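Local coordinates for tight junction protein ZO-3 (Homo sapiens, PDB 3KFV), which serves as a scaffold that links tight junction membrane proteins such as claudins and occludin to the actin cytoskeleton, at residues Pro147-Gly152 against Leu203-Ser208; Gln169-Glu174 against Lys197-Leu202; Ile221-Ile226 against Ala268-Asn273. One frame throughout, in Å; residues are numbered along the deposited sequence.

All three interactions lie in the parallel sheet of the guanylate kinase-like domain, whose strand order runs 170-172, 200-203, 148-151, 221-227, 268-272. Interaction 1 is at the centre, is buried, and rests on just two cross-strand hydrogen bonds and aliphatic contacts. Interactions 2 and 3 join the two outermost strands to that centre, with four and five backbone bonds. Interaction 2, partly buried, adds a salt bridge on one face; interaction 3 is mostly hydrophobic, with the exposed Thr269 and Pro271 on its outer strand. Interaction 1 touches both others: Ala201 O probably accepts a hydrogen bond from Val148 N, and Ile221 O one from Val149 N. Interactions 2 and 3 do not touch.

Interaction 1: residues Pro147-Gly152 against Leu203-Ser208; sequences PVVILG and LDVTPS
At the middle of the parallel sheet of the guanylate kinase-like domain, Val149 of strand 148-151 forms a parallel bridge with Leu203, the last residue of strand 200-203. Two backbone hydrogen bonds straddle Val149: Leu203 N donates to Val148 O (2.8 Å), and Leu203 O accepts from Ile150 N (3.1 Å). The same Leu203 O also lies 3.4 Å from Val149 CA in a CA-H...O contact. Beyond Leu203 the chain turns out of the sheet toward helix 207-215, which Thr206 caps through its hydroxyl, and the strand pairing ends. In guanylate kinases the equivalent of strand 148-151 leads into the P-loop; here the pairing lies in the core of the related fold. On the face carrying Val149 and Leu203, the two methyls of Val149 divide the work. CG2 lies beside the backbone N and meets Leu203 CD1 at 3.8 Å, while CG1, anti to that N (chi1 172°), reaches Val205 CG2 at 3.9 Å, the two valine side chains crossing at about a right angle. Leu203 CD1 also touches Pro147 CB (3.9 Å). Ile210 of helix 207-215 packs on Val149 and Leu151 from this side, whereas Ile150 packs on Ala155 and Ala158 of helix 155-165.

Interaction 2: residues Gln169-Glu174 against Lys197-Leu202; sequences QFEIAE and KDKHAL
Phe170, Glu171 and Ile172 run parallel to His200, Ala201 and Leu202, their strand axes 4.8 Å apart at closest and inclined by 30°. Four backbone hydrogen bonds pass back and forth between the strands. Leu202 N donates to Glu171 O at 3.0 Å, and His200 N to Gln169 O at 2.8 Å. On the face of Phe170 and His200 the two side chains lie side by side and point the same way, but their rings, inclined by 34°, meet obliquely, with Phe170 CE1 3.6 Å from His200 CD2. His200 ND1 is held by the carbonyl O of Arg146. Leu202 continues this layer, its CD1 on Phe170 CB at 3.8 Å, and helix 155-165 covers it through Met159 and Leu162. Strand 170-172 is an edge strand of the sheet, joined to 200-203 by helix 188-196 in a beta-alpha-beta crossover, and that helix packs against Ala201 on the other face. There Glu171, CG anti to its backbone N (chi1 -178°), extends over the chain before strand 200-203. OE2 receives Lys197 NZ on its syn lone pair in a 3.3 Å salt bridge, with Lys199 NZ 4.1 Å from OE2, probably adding electrostatic attraction without direct contact.

Interaction 3: residues Ile221-Ile226 against Ala268-Asn273; sequences IVVFFI and ATIPLN
Phe225 and Ile270 lie side by side, pointing the same way, on one face of a parallel strand pair at the edge of the guanylate kinase-like sheet. Ile270 CB sits 3.8 Å from Phe225 CD1, and its CG2 and CD1 lie near CE1, so both isoleucine branches pack against the CD1-CE1 bond of the ring. Leu272 crosses the phenylalanine at about a right angle and brings CD2 to the same CD1, also at 3.8 Å. From its own strand, Val223 sets CG1 over one face of the ring, 3.7 Å above the plane and offset toward the rim; that methyl also meets Ile270 CD1. Trp279 of helix 278-290 approaches Phe225 edge-to-face, and Leu283 and Ile286 of the same helix close this layer over Phe225 and Ile270. On the other face Ile226 CD1 rests on Thr269 OG1 (3.8 Å), while Phe224, its CG anti to the backbone N (chi1 176°), stacks its ring on Phe266 and packs against Ala255, Leu258 and Arg259 of helix 248-262. This helix belongs to the connection between the two parallel strands. Five backbone hydrogen bonds fix the register that pairs Phe225 with Ile270 and Phe224 with Thr269. They begin with Ala268 N to Val222 O, the most bent at 135°. The last runs from Leu272 N to Ile226 O at 2.8 Å, and Leu272 CB lies 3.4 Å from Ile226 O.

Interaction 1: residues Pro147-Gly152 against Leu203-Ser208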
ATOM      1  N   PRO A 147       7.185  -4.644  -4.481  1.00 34.14           N
ATOM      2  CA  PRO A 147       7.469  -5.082  -3.109  1.00 31.82           C
ATOM      3  C   PRO A 147       6.237  -5.748  -2.515  1.00 30.73           C
ATOM      4  O   PRO A 147       5.118  -5.420  -2.904  1.00 32.78           O
ATOM      5  CB  PRO A 147       7.782  -3.772  -2.380  1.00 28.13           C
ATOM      6  CG  PRO A 147       8.228  -2.837  -3.455  1.00 30.23           C
ATOM      7  CD  PRO A 147       7.419  -3.202  -4.666  1.00 30.09           C
ATOM      8  N   VAL A 148       6.433  -6.682  -1.596  1.00 29.85           N
ATOM      9  CA  VAL A 148       5.306  -7.379  -0.996  1.00 30.40           C
ATOM     10  C   VAL A 148       5.323  -7.183   0.509  1.00 29.02           C
ATOM     11  O   VAL A 148       6.294  -7.534   1.178  1.00 32.66           O
ATOM     12  CB  VAL A 148       5.319  -8.900  -1.329  1.00 33.57           C
ATOM     13  CG1 VAL A 148       4.146  -9.603  -0.659  1.00 31.64           C
ATOM     14  CG2 VAL A 148       5.287  -9.129  -2.835  1.00 24.89           C
ATOM     15  N   VAL A 149       4.253  -6.614   1.039  1.00 29.20           N
ATOM     16  CA  VAL A 149       4.152  -6.383   2.474  1.00 32.75           C
ATOM     17  C   VAL A 149       3.259  -7.437   3.128  1.00 33.29           C
ATOM     18  O   VAL A 149       2.084  -7.564   2.785  1.00 33.35           O
ATOM     19  CB  VAL A 149       3.601  -4.972   2.777  1.00 31.55           C
ATOM     20  CG1 VAL A 149       3.318  -4.824   4.257  1.00 33.20           C
ATOM     21  CG2 VAL A 149       4.582  -3.906   2.312  1.00 29.04           C
ATOM     22  N   ILE A 150       3.818  -8.206   4.057  1.00 30.72           N
ATOM     23  CA  ILE A 150       3.031  -9.209   4.758  1.00 31.80           C
ATOM     24  C   ILE A 150       2.678  -8.696   6.142  1.00 35.90           C
ATOM     25  O   ILE A 150       3.561  -8.466   6.969  1.00 38.36           O
ATOM     26  CB  ILE A 150       3.783 -10.548   4.894  1.00 41.15           C
ATOM     27  CG1 ILE A 150       4.400 -10.974   3.551  1.00 36.12           C
ATOM     28  CG2 ILE A 150       2.858 -11.633   5.463  1.00 34.64           C
ATOM     29  CD1 ILE A 150       3.442 -11.639   2.610  1.00 32.82           C
ATOM     30  N   LEU A 151       1.382  -8.503   6.379  1.00 35.36           N
ATOM     31  CA  LEU A 151       0.881  -8.036   7.666  1.00 32.98           C
ATOM     32  C   LEU A 151       0.093  -9.149   8.323  1.00 35.10           C
ATOM     33  O   LEU A 151      -0.480  -9.995   7.638  1.00 39.36           O
ATOM     34  CB  LEU A 151      -0.019  -6.820   7.482  1.00 31.50           C
ATOM     35  CG  LEU A 151       0.598  -5.630   6.759  1.00 32.25           C
ATOM     36  CD1 LEU A 151      -0.434  -4.528   6.591  1.00 35.75           C
ATOM     37  CD2 LEU A 151       1.817  -5.121   7.513  1.00 33.57           C
ATOM     38  N   GLY A 152       0.055  -9.152   9.649  1.00 35.57           N
ATOM     39  CA  GLY A 152      -0.573 -10.242  10.371  1.00 37.62           C
ATOM     40  C   GLY A 152       0.435 -11.021  11.190  1.00 38.37           C
ATOM     41  O   GLY A 152       1.626 -10.715  11.178  1.00 41.31           O
ATOM     42  N   LEU A 203       8.533  -7.278   2.829  1.00 33.24           N
ATOM     43  CA  LEU A 203       8.557  -6.248   3.869  1.00 33.37           C
ATOM     44  C   LEU A 203       7.661  -6.562   5.064  1.00 36.54           C
ATOM     45  O   LEU A 203       6.509  -6.979   4.909  1.00 35.28           O
ATOM     46  CB  LEU A 203       8.125  -4.906   3.294  1.00 31.31           C
ATOM     47  CG  LEU A 203       9.003  -4.265   2.231  1.00 32.04           C
ATOM     48  CD1 LEU A 203       8.194  -3.267   1.438  1.00 28.84           C
ATOM     49  CD2 LEU A 203      10.182  -3.594   2.901  1.00 42.64           C
ATOM     50  N   ASP A 204       8.204  -6.349   6.257  1.00 38.17           N
ATOM     51  CA  ASP A 204       7.429  -6.415   7.483  1.00 36.79           C
ATOM     52  C   ASP A 204       7.458  -5.024   8.071  1.00 41.69           C
ATOM     53  O   ASP A 204       8.421  -4.657   8.747  1.00 41.31           O
ATOM     54  CB  ASP A 204       8.054  -7.389   8.476  1.00 40.00           C
ATOM     55  CG  ASP A 204       7.162  -7.637   9.675  1.00 50.88           C
ATOM     56  OD1 ASP A 204       5.959  -7.291   9.590  1.00 52.40           O
ATOM     57  OD2 ASP A 204       7.654  -8.177  10.694  1.00 50.26           O
ATOM     58  N   VAL A 205       6.413  -4.244   7.804  1.00 37.51           N
ATOM     59  CA  VAL A 205       6.443  -2.823   8.115  1.00 33.02           C
ATOM     60  C   VAL A 205       5.119  -2.286   8.636  1.00 34.84           C
ATOM     61  O   VAL A 205       4.119  -2.995   8.694  1.00 40.95           O
ATOM     62  CB  VAL A 205       6.877  -1.991   6.888  1.00 35.32           C
ATOM     63  CG1 VAL A 205       8.375  -2.141   6.645  1.00 34.08           C
ATOM     64  CG2 VAL A 205       6.071  -2.386   5.652  1.00 30.12           C
ATOM     65  N   THR A 206       5.134  -1.015   9.012  1.00 34.56           N
ATOM     66  CA  THR A 206       3.972  -0.355   9.575  1.00 35.71           C
ATOM     67  C   THR A 206       3.075   0.187   8.470  1.00 39.37           C
ATOM     68  O   THR A 206       3.495   0.301   7.316  1.00 37.12           O
ATOM     69  CB  THR A 206       4.404   0.831  10.448  1.00 37.89           C
ATOM     70  OG1 THR A 206       5.140   1.763   9.642  1.00 39.57           O
ATOM     71  CG2 THR A 206       5.279   0.359  11.602  1.00 28.35           C
ATOM     72  N   PRO A 207       1.824   0.521   8.822  1.00 40.58           N
ATOM     73  CA  PRO A 207       0.926   1.224   7.904  1.00 38.08           C
ATOM     74  C   PRO A 207       1.573   2.484   7.338  1.00 40.96           C
ATOM     75  O   PRO A 207       1.392   2.787   6.155  1.00 39.48           O
ATOM     76  CB  PRO A 207      -0.253   1.588   8.802  1.00 39.11           C
ATOM     77  CG  PRO A 207      -0.307   0.465   9.785  1.00 41.21           C
ATOM     78  CD  PRO A 207       1.130   0.084  10.047  1.00 38.82           C
ATOM     79  N   SER A 208       2.318   3.205   8.173  1.00 42.21           N
ATOM     80  CA  SER A 208       2.994   4.425   7.737  1.00 39.70           C
ATOM     81  C   SER A 208       3.969   4.132   6.610  1.00 40.50           C
ATOM     82  O   SER A 208       3.947   4.799   5.576  1.00 40.03           O
ATOM     83  CB  SER A 208       3.723   5.087   8.902  1.00 46.94           C
ATOM     84  OG  SER A 208       2.849   5.265  10.003  1.00 54.89           O
TER

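Interaction 2: residues Gln169-Glu174 against Lys197-Leu202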
ATOM      1  N   GLN A 169      13.370 -15.304  -6.510  1.00 45.35           N
ATOM      2  CA  GLN A 169      12.237 -14.415  -6.741  1.00 43.10           C
ATOM      3  C   GLN A 169      11.885 -13.588  -5.525  1.00 38.23           C
ATOM      4  O   GLN A 169      11.022 -12.719  -5.599  1.00 38.70           O
ATOM      5  CB  GLN A 169      11.014 -15.223  -7.143  1.00 44.03           C
ATOM      6  CG  GLN A 169      11.319 -16.335  -8.103  1.00 44.21           C
ATOM      7  CD  GLN A 169      10.180 -16.568  -9.047  1.00 51.31           C
ATOM      8  OE1 GLN A 169       9.486 -15.622  -9.445  1.00 47.56           O
ATOM      9  NE2 GLN A 169       9.969 -17.829  -9.421  1.00 52.33           N
ATOM     10  N   PHE A 170      12.547 -13.874  -4.408  1.00 38.17           N
ATOM     11  CA  PHE A 170      12.241 -13.224  -3.143  1.00 34.87           C
ATOM     12  C   PHE A 170      13.501 -12.975  -2.336  1.00 34.20           C
ATOM     13  O   PHE A 170      14.397 -13.810  -2.289  1.00 35.67           O
ATOM     14  CB  PHE A 170      11.286 -14.082  -2.307  1.00 32.90           C
ATOM     15  CG  PHE A 170       9.919 -14.238  -2.907  1.00 34.67           C
ATOM     16  CD1 PHE A 170       8.966 -13.245  -2.759  1.00 36.20           C
ATOM     17  CD2 PHE A 170       9.580 -15.384  -3.606  1.00 35.95           C
ATOM     18  CE1 PHE A 170       7.700 -13.388  -3.306  1.00 35.93           C
ATOM     19  CE2 PHE A 170       8.319 -15.535  -4.151  1.00 34.56           C
ATOM     20  CZ  PHE A 170       7.377 -14.536  -4.000  1.00 37.66           C
ATOM     21  N   GLU A 171      13.559 -11.813  -1.701  1.00 35.00           N
ATOM     22  CA  GLU A 171      14.580 -11.530  -0.712  1.00 34.56           C
ATOM     23  C   GLU A 171      13.938 -10.692   0.372  1.00 35.14           C
ATOM     24  O   GLU A 171      13.162  -9.790   0.077  1.00 35.62           O
ATOM     25  CB  GLU A 171      15.761 -10.777  -1.325  1.00 34.06           C
ATOM     26  CG  GLU A 171      16.869 -10.507  -0.318  1.00 38.59           C
ATOM     27  CD  GLU A 171      18.094  -9.845  -0.925  1.00 49.52           C
ATOM     28  OE1 GLU A 171      18.777  -9.086  -0.195  1.00 46.60           O
ATOM     29  OE2 GLU A 171      18.377 -10.086  -2.123  1.00 51.75           O
ATOM     30  N   ILE A 172      14.248 -10.995   1.627  1.00 36.42           N
ATOM     31  CA  ILE A 172      13.758 -10.179   2.727  1.00 36.52           C
ATOM     32  C   ILE A 172      14.506  -8.850   2.771  1.00 37.68           C
ATOM     33  O   ILE A 172      15.735  -8.823   2.778  1.00 40.19           O
ATOM     34  CB  ILE A 172      13.907 -10.897   4.074  1.00 32.82           C
ATOM     35  CG1 ILE A 172      12.928 -12.062   4.158  1.00 34.12           C
ATOM     36  CG2 ILE A 172      13.670  -9.933   5.218  1.00 33.15           C
ATOM     37  CD1 ILE A 172      13.070 -12.876   5.408  1.00 34.37           C
ATOM     38  N   ALA A 173      13.759  -7.751   2.785  1.00 40.03           N
ATOM     39  CA  ALA A 173      14.348  -6.426   2.929  1.00 39.17           C
ATOM     40  C   ALA A 173      14.873  -6.263   4.353  1.00 48.85           C
ATOM     41  O   ALA A 173      14.123  -6.414   5.318  1.00 53.01           O
ATOM     42  CB  ALA A 173      13.319  -5.357   2.618  1.00 33.39           C
ATOM     43  N   GLU A 174      16.161  -5.956   4.488  1.00 56.10           N
ATOM     44  CA  GLU A 174      16.790  -5.852   5.809  1.00 66.31           C
ATOM     45  C   GLU A 174      16.507  -4.522   6.523  1.00 63.60           C
ATOM     46  O   GLU A 174      16.866  -3.457   6.020  1.00 63.37           O
ATOM     47  CB  GLU A 174      18.302  -6.078   5.697  1.00 67.82           C
ATOM     48  N   LYS A 197      17.475  -6.650  -8.695  1.00 47.81           N
ATOM     49  CA  LYS A 197      17.828  -8.059  -8.896  1.00 43.78           C
ATOM     50  C   LYS A 197      16.642  -8.833  -9.462  1.00 44.70           C
ATOM     51  O   LYS A 197      16.662 -10.058  -9.511  1.00 47.16           O
ATOM     52  CB  LYS A 197      18.234  -8.717  -7.578  1.00 41.18           C
ATOM     53  CG  LYS A 197      19.470  -8.151  -6.911  1.00 41.97           C
ATOM     54  CD  LYS A 197      19.699  -8.842  -5.569  1.00 37.92           C
ATOM     55  CE  LYS A 197      20.917  -8.286  -4.853  1.00 46.68           C
ATOM     56  NZ  LYS A 197      21.117  -8.937  -3.521  1.00 57.27           N
ATOM     57  N   ASP A 198      15.600  -8.115  -9.861  1.00 46.48           N
ATOM     58  CA  ASP A 198      14.390  -8.737 -10.383  1.00 46.11           C
ATOM     59  C   ASP A 198      13.726  -9.679  -9.380  1.00 44.38           C
ATOM     60  O   ASP A 198      13.260 -10.754  -9.748  1.00 50.29           O
ATOM     61  CB  ASP A 198      14.690  -9.494 -11.675  1.00 52.50           C
ATOM     62  CG  ASP A 198      13.495  -9.542 -12.604  1.00 65.48           C
ATOM     63  OD1 ASP A 198      12.873  -8.470 -12.808  1.00 64.22           O
ATOM     64  OD2 ASP A 198      13.183 -10.640 -13.129  1.00 61.27           O
ATOM     65  N   LYS A 199      13.674  -9.272  -8.117  1.00 44.17           N
ATOM     66  CA  LYS A 199      13.005 -10.062  -7.092  1.00 42.70           C
ATOM     67  C   LYS A 199      11.978  -9.225  -6.332  1.00 39.43           C
ATOM     68  O   LYS A 199      12.088  -8.005  -6.277  1.00 40.75           O
ATOM     69  CB  LYS A 199      14.020 -10.618  -6.098  1.00 39.62           C
ATOM     70  CG  LYS A 199      15.071 -11.513  -6.695  1.00 43.65           C
ATOM     71  CD  LYS A 199      15.978 -12.041  -5.594  1.00 47.87           C
ATOM     72  CE  LYS A 199      17.247 -12.676  -6.147  1.00 45.65           C
ATOM     73  NZ  LYS A 199      18.209 -12.934  -5.028  1.00 50.81           N
ATOM     74  N   HIS A 200      10.984  -9.888  -5.749  1.00 35.74           N
ATOM     75  CA  HIS A 200      10.058  -9.226  -4.843  1.00 35.33           C
ATOM     76  C   HIS A 200      10.765  -8.965  -3.524  1.00 35.76           C
ATOM     77  O   HIS A 200      11.282  -9.893  -2.902  1.00 31.70           O
ATOM     78  CB  HIS A 200       8.842 -10.105  -4.554  1.00 30.69           C
ATOM     79  CG  HIS A 200       7.999 -10.398  -5.751  1.00 30.16           C
ATOM     80  ND1 HIS A 200       7.274  -9.428  -6.409  1.00 33.72           N
ATOM     81  CD2 HIS A 200       7.736 -11.561  -6.390  1.00 34.38           C
ATOM     82  CE1 HIS A 200       6.611  -9.977  -7.410  1.00 32.63           C
ATOM     83  NE2 HIS A 200       6.877 -11.272  -7.423  1.00 38.12           N
ATOM     84  N   ALA A 201      10.775  -7.708  -3.091  1.00 34.92           N
ATOM     85  CA  ALA A 201      11.279  -7.375  -1.768  1.00 30.08           C
ATOM     86  C   ALA A 201      10.177  -7.634  -0.752  1.00 33.08           C
ATOM     87  O   ALA A 201       9.086  -7.069  -0.850  1.00 35.50           O
ATOM     88  CB  ALA A 201      11.727  -5.929  -1.718  1.00 29.43           C
ATOM     89  N   LEU A 202      10.453  -8.507   0.211  1.00 33.44           N
ATOM     90  CA  LEU A 202       9.479  -8.845   1.240  1.00 31.27           C
ATOM     91  C   LEU A 202       9.638  -7.896   2.415  1.00 33.26           C
ATOM     92  O   LEU A 202      10.742  -7.728   2.935  1.00 34.24           O
ATOM     93  CB  LEU A 202       9.664 -10.294   1.695  1.00 33.40           C
ATOM     94  CG  LEU A 202       9.346 -11.380   0.665  1.00 32.99           C
ATOM     95  CD1 LEU A 202      10.001 -12.695   1.037  1.00 35.67           C
ATOM     96  CD2 LEU A 202       7.847 -11.552   0.518  1.00 33.42           C
TER

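Interaction 3: residues Ile221-Ile226 against Ala268-Asn273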
ATOM      1  N   ILE A 221       2.348  -5.034  -2.817  1.00 31.81           N
ATOM      2  CA  ILE A 221       1.205  -5.909  -2.643  1.00 31.68           C
ATOM      3  C   ILE A 221       1.084  -6.114  -1.137  1.00 30.56           C
ATOM      4  O   ILE A 221       2.023  -6.576  -0.493  1.00 32.88           O
ATOM      5  CB  ILE A 221       1.404  -7.254  -3.366  1.00 30.84           C
ATOM      6  CG1 ILE A 221       1.536  -7.027  -4.874  1.00 28.99           C
ATOM      7  CG2 ILE A 221       0.259  -8.205  -3.058  1.00 28.61           C
ATOM      8  CD1 ILE A 221       1.986  -8.251  -5.644  1.00 27.84           C
ATOM      9  N   VAL A 222      -0.052  -5.733  -0.564  1.00 32.56           N
ATOM     10  CA  VAL A 222      -0.217  -5.822   0.888  1.00 34.42           C
ATOM     11  C   VAL A 222      -1.185  -6.923   1.291  1.00 31.98           C
ATOM     12  O   VAL A 222      -2.365  -6.872   0.957  1.00 34.56           O
ATOM     13  CB  VAL A 222      -0.697  -4.497   1.493  1.00 29.52           C
ATOM     14  CG1 VAL A 222      -0.816  -4.638   2.991  1.00 30.10           C
ATOM     15  CG2 VAL A 222       0.267  -3.389   1.142  1.00 27.87           C
ATOM     16  N   VAL A 223      -0.678  -7.913   2.018  1.00 30.21           N
ATOM     17  CA  VAL A 223      -1.477  -9.073   2.386  1.00 33.86           C
ATOM     18  C   VAL A 223      -1.612  -9.211   3.893  1.00 33.16           C
ATOM     19  O   VAL A 223      -0.614  -9.292   4.604  1.00 35.21           O
ATOM     20  CB  VAL A 223      -0.873 -10.366   1.810  1.00 37.21           C
ATOM     21  CG1 VAL A 223      -1.597 -11.588   2.367  1.00 35.11           C
ATOM     22  CG2 VAL A 223      -0.931 -10.338   0.286  1.00 33.57           C
ATOM     23  N   PHE A 224      -2.850  -9.244   4.374  1.00 36.42           N
ATOM     24  CA  PHE A 224      -3.118  -9.342   5.806  1.00 36.99           C
ATOM     25  C   PHE A 224      -3.724 -10.701   6.150  1.00 38.60           C
ATOM     26  O   PHE A 224      -4.667 -11.154   5.501  1.00 37.61           O
ATOM     27  CB  PHE A 224      -4.040  -8.207   6.259  1.00 33.06           C
ATOM     28  CG  PHE A 224      -4.444  -8.293   7.705  1.00 40.15           C
ATOM     29  CD1 PHE A 224      -3.629  -7.782   8.702  1.00 40.46           C
ATOM     30  CD2 PHE A 224      -5.640  -8.886   8.071  1.00 41.36           C
ATOM     31  CE1 PHE A 224      -3.997  -7.863  10.030  1.00 35.91           C
ATOM     32  CE2 PHE A 224      -6.010  -8.972   9.401  1.00 40.22           C
ATOM     33  CZ  PHE A 224      -5.185  -8.460  10.378  1.00 35.32           C
ATOM     34  N   PHE A 225      -3.170 -11.345   7.172  1.00 39.44           N
ATOM     35  CA  PHE A 225      -3.621 -12.669   7.589  1.00 40.44           C
ATOM     36  C   PHE A 225      -4.490 -12.600   8.838  1.00 41.99           C
ATOM     37  O   PHE A 225      -4.063 -12.083   9.871  1.00 39.48           O
ATOM     38  CB  PHE A 225      -2.418 -13.571   7.852  1.00 41.40           C
ATOM     39  CG  PHE A 225      -1.661 -13.938   6.617  1.00 39.69           C
ATOM     40  CD1 PHE A 225      -2.106 -14.965   5.795  1.00 40.03           C
ATOM     41  CD2 PHE A 225      -0.506 -13.263   6.274  1.00 38.43           C
ATOM     42  CE1 PHE A 225      -1.416 -15.313   4.652  1.00 37.13           C
ATOM     43  CE2 PHE A 225       0.194 -13.609   5.128  1.00 42.88           C
ATOM     44  CZ  PHE A 225      -0.263 -14.637   4.316  1.00 39.06           C
ATOM     45  N   ILE A 226      -5.703 -13.136   8.739  1.00 41.09           N
ATOM     46  CA  ILE A 226      -6.665 -13.057   9.830  1.00 41.12           C
ATOM     47  C   ILE A 226      -6.656 -14.327  10.667  1.00 44.23           C
ATOM     48  O   ILE A 226      -6.954 -15.409  10.158  1.00 49.30           O
ATOM     49  CB  ILE A 226      -8.099 -12.825   9.311  1.00 47.10           C
ATOM     50  CG1 ILE A 226      -8.098 -11.859   8.129  1.00 48.08           C
ATOM     51  CG2 ILE A 226      -8.993 -12.289  10.422  1.00 47.63           C
ATOM     52  CD1 ILE A 226      -9.445 -11.711   7.468  1.00 46.47           C
ATOM     53  N   ALA A 268      -5.069  -7.531  -0.096  1.00 30.70           N
ATOM     54  CA  ALA A 268      -5.649  -8.862   0.102  1.00 30.10           C
ATOM     55  C   ALA A 268      -5.679  -9.262   1.569  1.00 33.43           C
ATOM     56  O   ALA A 268      -4.805  -8.888   2.347  1.00 32.69           O
ATOM     57  CB  ALA A 268      -4.897  -9.906  -0.699  1.00 34.82           C
ATOM     58  N   THR A 269      -6.700 -10.020   1.945  1.00 36.26           N
ATOM     59  CA  THR A 269      -6.739 -10.640   3.261  1.00 40.18           C
ATOM     60  C   THR A 269      -6.865 -12.144   3.053  1.00 38.34           C
ATOM     61  O   THR A 269      -7.441 -12.588   2.068  1.00 36.89           O
ATOM     62  CB  THR A 269      -7.920 -10.131   4.133  1.00 41.91           C
ATOM     63  OG1 THR A 269      -9.119 -10.837   3.785  1.00 49.98           O
ATOM     64  CG2 THR A 269      -8.136  -8.633   3.951  1.00 39.41           C
ATOM     65  N   ILE A 270      -6.312 -12.921   3.975  1.00 40.49           N
ATOM     66  CA  ILE A 270      -6.354 -14.373   3.878  1.00 43.36           C
ATOM     67  C   ILE A 270      -6.601 -14.956   5.254  1.00 40.58           C
ATOM     68  O   ILE A 270      -5.864 -14.662   6.192  1.00 44.66           O
ATOM     69  CB  ILE A 270      -5.030 -14.948   3.317  1.00 44.51           C
ATOM     70  CG1 ILE A 270      -4.825 -14.511   1.864  1.00 40.44           C
ATOM     71  CG2 ILE A 270      -5.009 -16.467   3.435  1.00 39.26           C
ATOM     72  CD1 ILE A 270      -3.525 -14.996   1.255  1.00 40.77           C
ATOM     73  N   PRO A 271      -7.645 -15.781   5.382  1.00 43.74           N
ATOM     74  CA  PRO A 271      -8.020 -16.387   6.661  1.00 47.67           C
ATOM     75  C   PRO A 271      -7.050 -17.487   7.068  1.00 49.04           C
ATOM     76  O   PRO A 271      -6.829 -18.428   6.300  1.00 46.74           O
ATOM     77  CB  PRO A 271      -9.392 -17.013   6.370  1.00 43.86           C
ATOM     78  CG  PRO A 271      -9.815 -16.478   5.041  1.00 44.24           C
ATOM     79  CD  PRO A 271      -8.558 -16.180   4.301  1.00 43.36           C
ATOM     80  N   LEU A 272      -6.467 -17.359   8.256  1.00 50.41           N
ATOM     81  CA  LEU A 272      -5.716 -18.452   8.850  1.00 49.96           C
ATOM     82  C   LEU A 272      -6.743 -19.391   9.472  1.00 62.33           C
ATOM     83  O   LEU A 272      -7.362 -19.064  10.492  1.00 66.04           O
ATOM     84  CB  LEU A 272      -4.761 -17.937   9.922  1.00 44.21           C
ATOM     85  CG  LEU A 272      -3.670 -16.946   9.522  1.00 41.79           C
ATOM     86  CD1 LEU A 272      -2.918 -16.489  10.754  1.00 40.07           C
ATOM     87  CD2 LEU A 272      -2.715 -17.550   8.505  1.00 42.11           C
ATOM     88  N   ASN A 273      -6.943 -20.546   8.849  1.00 60.28           N
ATOM     89  CA  ASN A 273      -7.980 -21.465   9.299  1.00 64.49           C
ATOM     90  C   ASN A 273      -7.444 -22.872   9.523  1.00 66.13           C
ATOM     91  O   ASN A 273      -7.946 -23.835   8.938  1.00 65.22           O
ATOM     92  CB  ASN A 273      -9.140 -21.487   8.301  1.00 56.52           C
TER